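Local coordinates for HTH-type dhaKLM operon transcriptional activator DhaS (Lactococcus lactis, PDB 2IU5), which activates transcription of the dhaKLM operon, acting together with DhaQ in response to dihydroxyacetone and binding an inverted repeat that partly overlaps the -35 promoter sequence, at residues K16-A21 with E58-W63; Y80-E85 with N176-Q181; Q117-L122 with I145-A150. The protein carries 1 engineered substitution. All coordinates share one frame; numbering follows the deposited sequence.

Contact 1: residues K16-A21 with E58-W63; sequences KIIAKA and EELLSW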
loop_
_atom_site.group_PDB
_atom_site.type_symbol
_atom_site.label_atom_id
_atom_site.label_comp_id
_atom_site.label_asym_id
_atom_site.label_seq_id
_atom_site.Cartn_x
_atom_site.Cartn_y
_atom_site.Cartn_z
ATOM N N LYS A 16 -10.187 -27.636 11.337
ATOM C CA LYS A 16 -8.764 -27.332 11.413
ATOM C C LYS A 16 -7.928 -28.424 10.762
ATOM O O LYS A 16 -6.912 -28.126 10.123
ATOM C CB LYS A 16 -8.332 -27.051 12.863
ATOM C CG LYS A 16 -8.773 -25.676 13.298
ATOM C CD LYS A 16 -8.332 -25.344 14.720
ATOM C CE LYS A 16 -7.717 -23.945 14.690
ATOM N NZ LYS A 16 -6.873 -23.583 15.869
ATOM N N ILE A 17 -8.353 -29.675 10.924
ATOM C CA ILE A 17 -7.662 -30.806 10.303
ATOM C C ILE A 17 -7.766 -30.729 8.780
ATOM O O ILE A 17 -6.774 -30.913 8.057
ATOM C CB ILE A 17 -8.203 -32.129 10.858
ATOM C CG1 ILE A 17 -7.885 -32.266 12.345
ATOM C CG2 ILE A 17 -7.656 -33.322 10.069
ATOM C CD1 ILE A 17 -8.613 -33.434 12.954
ATOM N N ILE A 18 -8.976 -30.445 8.298
ATOM C CA ILE A 18 -9.199 -30.330 6.855
ATOM C C ILE A 18 -8.372 -29.164 6.300
ATOM O O ILE A 18 -7.700 -29.294 5.286
ATOM C CB ILE A 18 -10.694 -30.126 6.573
ATOM C CG1 ILE A 18 -11.473 -31.395 6.930
ATOM C CG2 ILE A 18 -10.908 -29.794 5.112
ATOM C CD1 ILE A 18 -12.983 -31.138 6.956
ATOM N N ALA A 19 -8.410 -28.015 6.965
ATOM C CA ALA A 19 -7.620 -26.866 6.520
ATOM C C ALA A 19 -6.109 -27.130 6.481
ATOM O O ALA A 19 -5.394 -26.730 5.535
ATOM C CB ALA A 19 -7.893 -25.665 7.439
ATOM N N LYS A 20 -5.609 -27.797 7.509
ATOM C CA LYS A 20 -4.188 -28.153 7.542
ATOM C C LYS A 20 -3.812 -29.036 6.356
ATOM O O LYS A 20 -2.779 -28.826 5.712
ATOM C CB LYS A 20 -3.813 -28.823 8.864
ATOM C CG LYS A 20 -2.325 -29.069 9.030
ATOM C CD LYS A 20 -1.553 -27.767 8.800
ATOM C CE LYS A 20 -0.100 -27.845 9.297
ATOM N NZ LYS A 20 0.734 -28.645 8.351
ATOM N N ALA A 21 -4.661 -30.020 6.085
ATOM C CA ALA A 21 -4.466 -30.867 4.911
ATOM C C ALA A 21 -4.381 -30.061 3.614
ATOM O O ALA A 21 -3.473 -30.265 2.794
ATOM C CB ALA A 21 -5.567 -31.904 4.838
ATOM N N GLU A 58 -13.289 -23.335 -2.498
ATOM C CA GLU A 58 -13.379 -21.870 -2.346
ATOM C C GLU A 58 -13.892 -21.551 -0.961
ATOM O O GLU A 58 -13.378 -20.648 -0.289
ATOM C CB GLU A 58 -14.307 -21.266 -3.387
ATOM C CG GLU A 58 -13.643 -21.145 -4.737
ATOM C CD GLU A 58 -14.566 -20.592 -5.797
ATOM O OE1 GLU A 58 -15.656 -20.072 -5.472
ATOM O OE2 GLU A 58 -14.194 -20.680 -6.990
ATOM N N GLU A 59 -14.904 -22.287 -0.525
ATOM C CA GLU A 59 -15.387 -22.059 0.843
ATOM C C GLU A 59 -14.320 -22.391 1.884
ATOM O O GLU A 59 -14.237 -21.718 2.916
ATOM C CB GLU A 59 -16.623 -22.909 1.135
ATOM C CG GLU A 59 -17.882 -22.462 0.402
ATOM C CD GLU A 59 -19.183 -22.918 1.084
ATOM O OE1 GLU A 59 -19.175 -23.773 2.017
ATOM O OE2 GLU A 59 -20.247 -22.407 0.665
ATOM N N LEU A 60 -13.510 -23.419 1.646
ATOM C CA LEU A 60 -12.460 -23.796 2.568
ATOM C C LEU A 60 -11.423 -22.669 2.600
ATOM O O LEU A 60 -10.978 -22.294 3.688
ATOM C CB LEU A 60 -11.807 -25.129 2.148
ATOM C CG LEU A 60 -10.657 -25.525 3.051
ATOM C CD1 LEU A 60 -11.098 -25.605 4.537
ATOM C CD2 LEU A 60 -10.118 -26.870 2.591
ATOM N N LEU A 61 -11.056 -22.130 1.436
ATOM C CA LEU A 61 -10.093 -21.011 1.396
ATOM C C LEU A 61 -10.609 -19.836 2.206
ATOM O O LEU A 61 -9.867 -19.269 3.018
ATOM C CB LEU A 61 -9.839 -20.551 -0.050
ATOM C CG LEU A 61 -8.866 -21.354 -0.909
ATOM C CD1 LEU A 61 -8.858 -20.687 -2.266
ATOM C CD2 LEU A 61 -7.467 -21.282 -0.257
ATOM N N SER A 62 -11.866 -19.462 1.996
ATOM C CA SER A 62 -12.450 -18.328 2.703
ATOM C C SER A 62 -12.316 -18.555 4.203
ATOM O O SER A 62 -11.956 -17.643 4.969
ATOM C CB SER A 62 -13.919 -18.191 2.315
ATOM O OG SER A 62 -14.011 -17.705 0.988
ATOM N N TRP A 63 -12.601 -19.779 4.634
ATOM C CA TRP A 63 -12.544 -20.113 6.050
ATOM C C TRP A 63 -11.114 -19.996 6.565
ATOM O O TRP A 63 -10.870 -19.447 7.655
ATOM C CB TRP A 63 -13.135 -21.522 6.319
ATOM C CG TRP A 63 -13.219 -21.767 7.795
ATOM C CD1 TRP A 63 -14.210 -21.358 8.622
ATOM C CD2 TRP A 63 -12.269 -22.456 8.616
ATOM N NE1 TRP A 63 -13.957 -21.745 9.908
ATOM C CE2 TRP A 63 -12.767 -22.421 9.936
ATOM C CE3 TRP A 63 -11.050 -23.098 8.374
ATOM C CZ2 TRP A 63 -12.099 -23.007 11.010
ATOM C CZ3 TRP A 63 -10.384 -23.677 9.442
ATOM C CH2 TRP A 63 -10.911 -23.625 10.747
#
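Trp63 meets Lys16 and Ala19 with the rim of its six-membered ring, not with a face. Its CH2 lies 3.9 Å from Lys16 CG, which sits in the ring plane, and the neighbouring CZ3 comes to 3.8 Å from Ala19 CB. The lysine side chain runs at about a right angle to the indole. Trp63 holds CG anti to the backbone N (chi1 -173°), which starts the indole out toward helix 13-28. One turn earlier on the same helix, Leu60 divides its two methyls between neighbouring residues: CD2 touches Ile18 CG2 at 3.9 Å, while CD1 reaches the backbone at Ala19 CA, 4.2 Å away.

The backbones come nearest at Ala19, whose CA is 7.0 Å from Leu60 CA and whose small side chain is consistent with the close approach; the short helical segments cross at -103°. This is the amino-terminal DNA-binding domain of a TetR-family regulator: helix 13-28 precedes the predicted helix-turn-helix, and helix 57-73 follows it.

Further out, Phe54 packs edge-to-face with Trp63 and also touches Leu60. Ile18 continues onto Ile39 and Met40, carrying the apolar layer into helix 36-43. Lys16 sends its ammonium group away from the indole: NZ forms a salt bridge with Glu71, farther along the helix that carries Trp63, and a hydrogen bond with Met8 O.

Contact 2: residues Y80-E85 with N176-Q181; sequences YGWQNE and NLLLAQ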
loop_
_atom_site.group_PDB
_atom_site.type_symbol
_atom_site.label_atom_id
_atom_site.label_comp_id
_atom_site.label_asym_id
_atom_site.label_seq_id
_atom_site.Cartn_x
_atom_site.Cartn_y
_atom_site.Cartn_z
ATOM N N TYR A 80 -0.418 -7.508 26.517
ATOM C CA TYR A 80 0.365 -6.669 25.610
ATOM C C TYR A 80 1.000 -7.533 24.553
ATOM O O TYR A 80 2.125 -8.030 24.686
ATOM C CB TYR A 80 1.365 -5.738 26.323
ATOM C CG TYR A 80 2.170 -4.805 25.419
ATOM C CD1 TYR A 80 1.688 -3.546 25.066
ATOM C CD2 TYR A 80 3.417 -5.187 24.917
ATOM C CE1 TYR A 80 2.427 -2.685 24.235
ATOM C CE2 TYR A 80 4.154 -4.344 24.096
ATOM C CZ TYR A 80 3.659 -3.093 23.755
ATOM O OH TYR A 80 4.406 -2.268 22.940
ATOM N N GLY A 81 0.237 -7.702 23.491
ATOM C CA GLY A 81 0.522 -8.791 22.609
ATOM C C GLY A 81 0.974 -8.424 21.215
ATOM O O GLY A 81 1.410 -9.313 20.490
ATOM N N TRP A 82 0.891 -7.159 20.801
ATOM C CA TRP A 82 0.998 -6.909 19.372
ATOM C C TRP A 82 2.361 -7.268 18.797
ATOM O O TRP A 82 2.433 -7.702 17.644
ATOM C CB TRP A 82 0.583 -5.513 18.972
ATOM C CG TRP A 82 1.527 -4.401 19.268
ATOM C CD1 TRP A 82 1.453 -3.569 20.322
ATOM C CD2 TRP A 82 2.677 -3.993 18.500
ATOM N NE1 TRP A 82 2.488 -2.646 20.282
ATOM C CE2 TRP A 82 3.247 -2.893 19.172
ATOM C CE3 TRP A 82 3.275 -4.451 17.322
ATOM C CZ2 TRP A 82 4.386 -2.236 18.711
ATOM C CZ3 TRP A 82 4.419 -3.786 16.858
ATOM C CH2 TRP A 82 4.955 -2.694 17.555
ATOM N N GLN A 83 3.419 -7.087 19.592
ATOM C CA GLN A 83 4.748 -7.358 19.048
ATOM C C GLN A 83 4.883 -8.859 18.825
ATOM O O GLN A 83 5.447 -9.282 17.814
ATOM C CB GLN A 83 5.875 -6.828 19.942
ATOM C CG GLN A 83 5.787 -5.312 20.091
ATOM C CD GLN A 83 6.989 -4.712 20.767
ATOM O OE1 GLN A 83 8.121 -5.183 20.598
ATOM N NE2 GLN A 83 6.749 -3.663 21.544
ATOM N N ASN A 84 4.368 -9.665 19.752
ATOM C CA ASN A 84 4.391 -11.128 19.571
ATOM C C ASN A 84 3.483 -11.537 18.410
ATOM O O ASN A 84 3.811 -12.416 17.616
ATOM C CB ASN A 84 3.965 -11.814 20.879
ATOM C CG ASN A 84 4.985 -11.616 21.991
ATOM O OD1 ASN A 84 6.167 -11.467 21.697
ATOM N ND2 ASN A 84 4.548 -11.610 23.260
ATOM N N GLU A 85 2.328 -10.899 18.292
ATOM C CA GLU A 85 1.425 -11.238 17.196
ATOM C C GLU A 85 2.000 -10.931 15.826
ATOM O O GLU A 85 1.871 -11.725 14.876
ATOM C CB GLU A 85 0.090 -10.521 17.398
ATOM C CG GLU A 85 -0.603 -11.125 18.596
ATOM C CD GLU A 85 -1.298 -10.110 19.480
ATOM O OE1 GLU A 85 -1.486 -8.953 19.030
ATOM O OE2 GLU A 85 -1.653 -10.479 20.622
ATOM N N ASN A 176 10.575 -1.454 15.062
ATOM C CA ASN A 176 11.257 -0.222 15.432
ATOM C C ASN A 176 10.591 0.999 14.799
ATOM O O ASN A 176 10.426 2.033 15.449
ATOM C CB ASN A 176 12.741 -0.322 15.092
ATOM C CG ASN A 176 13.454 -1.348 15.951
ATOM O OD1 ASN A 176 14.525 -1.840 15.590
ATOM N ND2 ASN A 176 12.863 -1.678 17.102
ATOM N N LEU A 177 10.191 0.884 13.534
ATOM C CA LEU A 177 9.540 2.006 12.880
ATOM C C LEU A 177 8.176 2.276 13.529
ATOM O O LEU A 177 7.750 3.426 13.666
ATOM C CB LEU A 177 9.402 1.746 11.387
ATOM C CG LEU A 177 10.694 1.577 10.575
ATOM C CD1 LEU A 177 10.275 1.389 9.110
ATOM C CD2 LEU A 177 11.614 2.779 10.675
ATOM N N LEU A 178 7.484 1.213 13.931
ATOM C CA LEU A 178 6.145 1.417 14.509
ATOM C C LEU A 178 6.287 2.074 15.873
ATOM O O LEU A 178 5.582 3.031 16.184
ATOM C CB LEU A 178 5.408 0.085 14.671
ATOM C CG LEU A 178 4.909 -0.573 13.382
ATOM C CD1 LEU A 178 4.377 -1.983 13.690
ATOM C CD2 LEU A 178 3.838 0.277 12.672
ATOM N N LEU A 179 7.200 1.560 16.689
ATOM C CA LEU A 179 7.386 2.143 18.025
ATOM C C LEU A 179 7.826 3.608 17.944
ATOM O O LEU A 179 7.419 4.422 18.774
ATOM C CB LEU A 179 8.413 1.340 18.824
ATOM C CG LEU A 179 7.935 -0.039 19.292
ATOM C CD1 LEU A 179 9.112 -0.877 19.772
ATOM C CD2 LEU A 179 6.918 0.116 20.409
ATOM N N ALA A 180 8.654 3.957 16.958
ATOM C CA ALA A 180 9.120 5.334 16.843
ATOM C C ALA A 180 7.958 6.283 16.594
ATOM O O ALA A 180 7.918 7.395 17.134
ATOM C CB ALA A 180 10.108 5.436 15.710
ATOM N N GLN A 181 7.025 5.822 15.770
ATOM C CA GLN A 181 5.885 6.643 15.384
ATOM C C GLN A 181 4.936 6.763 16.558
ATOM O O GLN A 181 4.415 7.850 16.835
ATOM C CB GLN A 181 5.172 5.945 14.243
ATOM C CG GLN A 181 5.903 6.084 12.937
ATOM C CD GLN A 181 5.153 5.340 11.878
ATOM O OE1 GLN A 181 4.117 5.795 11.429
ATOM N NE2 GLN A 181 5.665 4.191 11.478
#
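Leu178 and Leu179 receive Trp82 by apolar contact at neighbouring points of its six-membered ring. Leu178 CD1 approaches CZ3 of Trp82 to 3.6 Å, obliquely to the ring, and the two side chains slide past each other in opposite directions. Leu179 instead comes up at the edge, its CD2 near the indole plane and 3.9 Å from Trp82 CZ2. That same methyl lies 3.9 Å from Gln83 NE2, where the glutamine crosses the leucine at about a right angle. With CG anti to the carbonyl carbon (chi1 -61°), Gln83 also lays this aliphatic carbon 3.5 Å above the centre of the Trp82 ring.

The contact lies in the carboxy-terminal, dimer-forming domain of the TetR-type fold. Helix 82-95 is joined through it to helix 171-183, which packs against the second subunit, Ala180 facing Ala180 of that chain.

Among the polar links, Gln83 NE2 donates to Tyr80 OH at 3.1 Å, with the hydroxyl close to the amide plane. Gln129 OE1 bonds both Tyr80 OH and Trp82 NE1. An alanine in place of Gln83 would remove the carbon over the indole, the amide donor and the contact with Leu179 CD2, and would probably leave Tyr80 OH more dependent on Gln129. On the other helix, Gln181 NE2 folds back onto Leu177 O at 3.1 Å, approaching from above the carbonyl plane.

Contact 3: residues Q117-L122 with I145-A150; sequences QWENLL and ICRYNA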
loop_
_atom_site.group_PDB
_atom_site.type_symbol
_atom_site.label_atom_id
_atom_site.label_comp_id
_atom_site.label_asym_id
_atom_site.label_seq_id
_atom_site.Cartn_x
_atom_site.Cartn_y
_atom_site.Cartn_z
ATOM N N GLN A 117 -6.592 -7.122 6.954
ATOM C CA GLN A 117 -5.895 -7.852 8.030
ATOM C C GLN A 117 -4.827 -7.000 8.717
ATOM O O GLN A 117 -4.709 -6.980 9.952
ATOM C CB GLN A 117 -5.315 -9.154 7.521
ATOM C CG GLN A 117 -6.377 -10.012 6.831
ATOM C CD GLN A 117 -7.675 -9.991 7.589
ATOM O OE1 GLN A 117 -7.754 -10.397 8.761
ATOM N NE2 GLN A 117 -8.727 -9.512 6.933
ATOM N N TRP A 118 -4.064 -6.290 7.892
ATOM C CA TRP A 118 -3.039 -5.390 8.435
ATOM C C TRP A 118 -3.662 -4.239 9.184
ATOM O O TRP A 118 -3.122 -3.794 10.213
ATOM C CB TRP A 118 -2.063 -4.921 7.339
ATOM C CG TRP A 118 -1.211 -6.059 6.876
ATOM C CD1 TRP A 118 -1.244 -6.655 5.651
ATOM C CD2 TRP A 118 -0.194 -6.752 7.630
ATOM N NE1 TRP A 118 -0.324 -7.665 5.594
ATOM C CE2 TRP A 118 0.334 -7.753 6.789
ATOM C CE3 TRP A 118 0.313 -6.628 8.927
ATOM C CZ2 TRP A 118 1.345 -8.616 7.204
ATOM C CZ3 TRP A 118 1.325 -7.493 9.337
ATOM C CH2 TRP A 118 1.822 -8.470 8.477
ATOM N N GLU A 119 -4.791 -3.749 8.681
ATOM C CA GLU A 119 -5.518 -2.733 9.424
ATOM C C GLU A 119 -5.975 -3.256 10.783
ATOM O O GLU A 119 -5.959 -2.509 11.766
ATOM C CB GLU A 119 -6.653 -2.147 8.595
ATOM C CG GLU A 119 -6.116 -1.340 7.408
ATOM C CD GLU A 119 -7.183 -0.742 6.536
ATOM O OE1 GLU A 119 -8.367 -1.156 6.629
ATOM O OE2 GLU A 119 -6.810 0.160 5.745
ATOM N N ASN A 120 -6.366 -4.529 10.818
ATOM C CA ASN A 120 -6.857 -5.097 12.074
ATOM C C ASN A 120 -5.655 -5.175 13.024
ATOM O O ASN A 120 -5.787 -4.886 14.212
ATOM C CB ASN A 120 -7.458 -6.482 11.810
ATOM C CG ASN A 120 -8.847 -6.401 11.179
ATOM O OD1 ASN A 120 -9.446 -5.340 11.088
ATOM N ND2 ASN A 120 -9.350 -7.549 10.739
ATOM N N LEU A 121 -4.495 -5.555 12.490
ATOM C CA LEU A 121 -3.281 -5.598 13.318
ATOM C C LEU A 121 -2.984 -4.200 13.872
ATOM O O LEU A 121 -2.742 -4.046 15.072
ATOM C CB LEU A 121 -2.096 -6.155 12.528
ATOM C CG LEU A 121 -0.809 -6.155 13.366
ATOM C CD1 LEU A 121 -0.894 -6.921 14.684
ATOM C CD2 LEU A 121 0.406 -6.541 12.568
ATOM N N LEU A 122 -3.012 -3.168 13.025
ATOM C CA LEU A 122 -2.759 -1.815 13.553
ATOM C C LEU A 122 -3.772 -1.375 14.620
ATOM O O LEU A 122 -3.420 -0.715 15.585
ATOM C CB LEU A 122 -2.625 -0.773 12.442
ATOM C CG LEU A 122 -1.206 -0.509 11.950
ATOM C CD1 LEU A 122 -0.400 0.232 13.010
ATOM C CD2 LEU A 122 -0.523 -1.790 11.495
ATOM N N ILE A 145 -2.507 6.941 11.518
ATOM C CA ILE A 145 -1.346 6.094 11.823
ATOM C C ILE A 145 -1.643 4.640 11.431
ATOM O O ILE A 145 -0.791 3.908 10.885
ATOM C CB ILE A 145 -0.921 6.213 13.309
ATOM C CG1 ILE A 145 0.310 5.334 13.557
ATOM C CG2 ILE A 145 -2.017 5.726 14.203
ATOM C CD1 ILE A 145 1.142 5.827 14.721
ATOM N N CYS A 146 -2.867 4.196 11.701
ATOM C CA CYS A 146 -3.225 2.825 11.343
ATOM C C CYS A 146 -3.244 2.605 9.836
ATOM O O CYS A 146 -2.690 1.625 9.336
ATOM C CB CYS A 146 -4.598 2.474 11.924
ATOM S SG CYS A 146 -4.553 2.335 13.739
ATOM N N ARG A 147 -3.884 3.511 9.104
ATOM C CA ARG A 147 -4.009 3.324 7.674
ATOM C C ARG A 147 -2.648 3.450 6.985
ATOM O O ARG A 147 -2.333 2.701 6.054
ATOM C CB ARG A 147 -5.012 4.295 7.099
ATOM C CG ARG A 147 -6.421 3.875 7.496
ATOM C CD ARG A 147 -7.424 4.785 6.805
ATOM N NE ARG A 147 -7.288 6.137 7.313
ATOM C CZ ARG A 147 -6.872 7.170 6.590
ATOM N NH1 ARG A 147 -6.551 6.991 5.316
ATOM N NH2 ARG A 147 -6.779 8.371 7.142
ATOM N N TYR A 148 -1.861 4.396 7.471
ATOM C CA TYR A 148 -0.522 4.628 6.906
ATOM C C TYR A 148 0.331 3.381 7.048
ATOM O O TYR A 148 0.878 2.867 6.066
ATOM C CB TYR A 148 0.132 5.786 7.653
ATOM C CG TYR A 148 1.470 6.323 7.139
ATOM C CD1 TYR A 148 1.513 7.417 6.285
ATOM C CD2 TYR A 148 2.664 5.737 7.533
ATOM C CE1 TYR A 148 2.724 7.909 5.827
ATOM C CE2 TYR A 148 3.898 6.214 7.086
ATOM C CZ TYR A 148 3.903 7.304 6.235
ATOM O OH TYR A 148 5.102 7.807 5.770
ATOM N N ASN A 149 0.463 2.886 8.272
ATOM C CA ASN A 149 1.272 1.706 8.510
ATOM C C ASN A 149 0.710 0.407 7.945
ATOM O O ASN A 149 1.478 -0.437 7.476
ATOM C CB ASN A 149 1.623 1.635 9.992
ATOM C CG ASN A 149 2.606 2.712 10.357
ATOM O OD1 ASN A 149 3.786 2.569 10.067
ATOM N ND2 ASN A 149 2.137 3.788 10.974
ATOM N N ALA A 150 -0.606 0.230 7.983
ATOM C CA ALA A 150 -1.200 -0.973 7.401
ATOM C C ALA A 150 -0.838 -1.023 5.913
ATOM O O ALA A 150 -0.491 -2.094 5.368
ATOM C CB ALA A 150 -2.701 -0.934 7.619
HETATM O O HOH W 1 -4.454 1.495 4.636
#
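Trp118 pairs with Ala150 and Leu122 with Cys146 where two helices, inclined at 133° between their N-to-C directions, come closest, Trp118 CA lying 4.9 Å from Ala150 CA. The close approach is consistent with the small residues Ala150 and Cys146 on helix 139-163. Ala150 CB presses against Glu119 CG at 3.4 Å, a tight methyl-to-methylene contact, and also touches the backbone and CB of Trp118. The indole itself leads away, to an edge-to-face meeting with Phe114 and to leucines of helix 82-95.

Leu122 is the knob, set in a hole formed by Ile145, Cys146, Asn149 and Ala150. Its chi1 of -93° lies well off a staggered value and brings CG to 3.7 Å from Cys146 O. From there CD1 reaches Asn149 CB at 3.9 Å, the two side chains crossing at about a right angle. The thiol of Cys146 lies beside the backbone of Leu122, Cys146 SG being 3.7 Å from Leu122 O.

Both helices belong to the carboxy-terminal domain of this TetR-family regulator, in which helices 139-163 and 171-183 face the second subunit. At the margin a water gives one proton to Glu119 OE2 (2.9 Å) and another to Arg147 O (2.8 Å), bridging the helices. Glu119 and Arg147 make no salt bridge: Arg147 turns its NE to Ser143.

Asn149 gathers the polar bonds. Its ND2 donates to Ile145 O, which also takes the helical bond of Asn149 N from the opposite face, and to Gln181 OE1; its OD1 accepts from Tyr148 OH of the second subunit. Apolar interlocking thus probably sets how helix 110-132 lies on helix 139-163, while a buried amide, supplied at both its ends, links helix 139-163 to helix 171-183 and to the second subunit.

Overall arrangement
The three contacts follow the two-part plan of a TetR-family regulator built of helices and loops. Contact 1 closes first along the chain, in the DNA-binding domain, with its centre about 30 Å from that of contact 2 and 26 Å from that of contact 3, across the centre of the chain. Contacts 2 and 3 share the carboxy-terminal domain: their centres are only 12 Å apart, and 117-122 and 145-150 both fall between 80-85 and 176-181 in sequence. Both reach the second subunit, which touches neither segment of contact 1, consistent with separate dimer-forming and DNA-binding parts. Helix 57-73 of contact 1 is followed directly by helix 82-95 of contact 2.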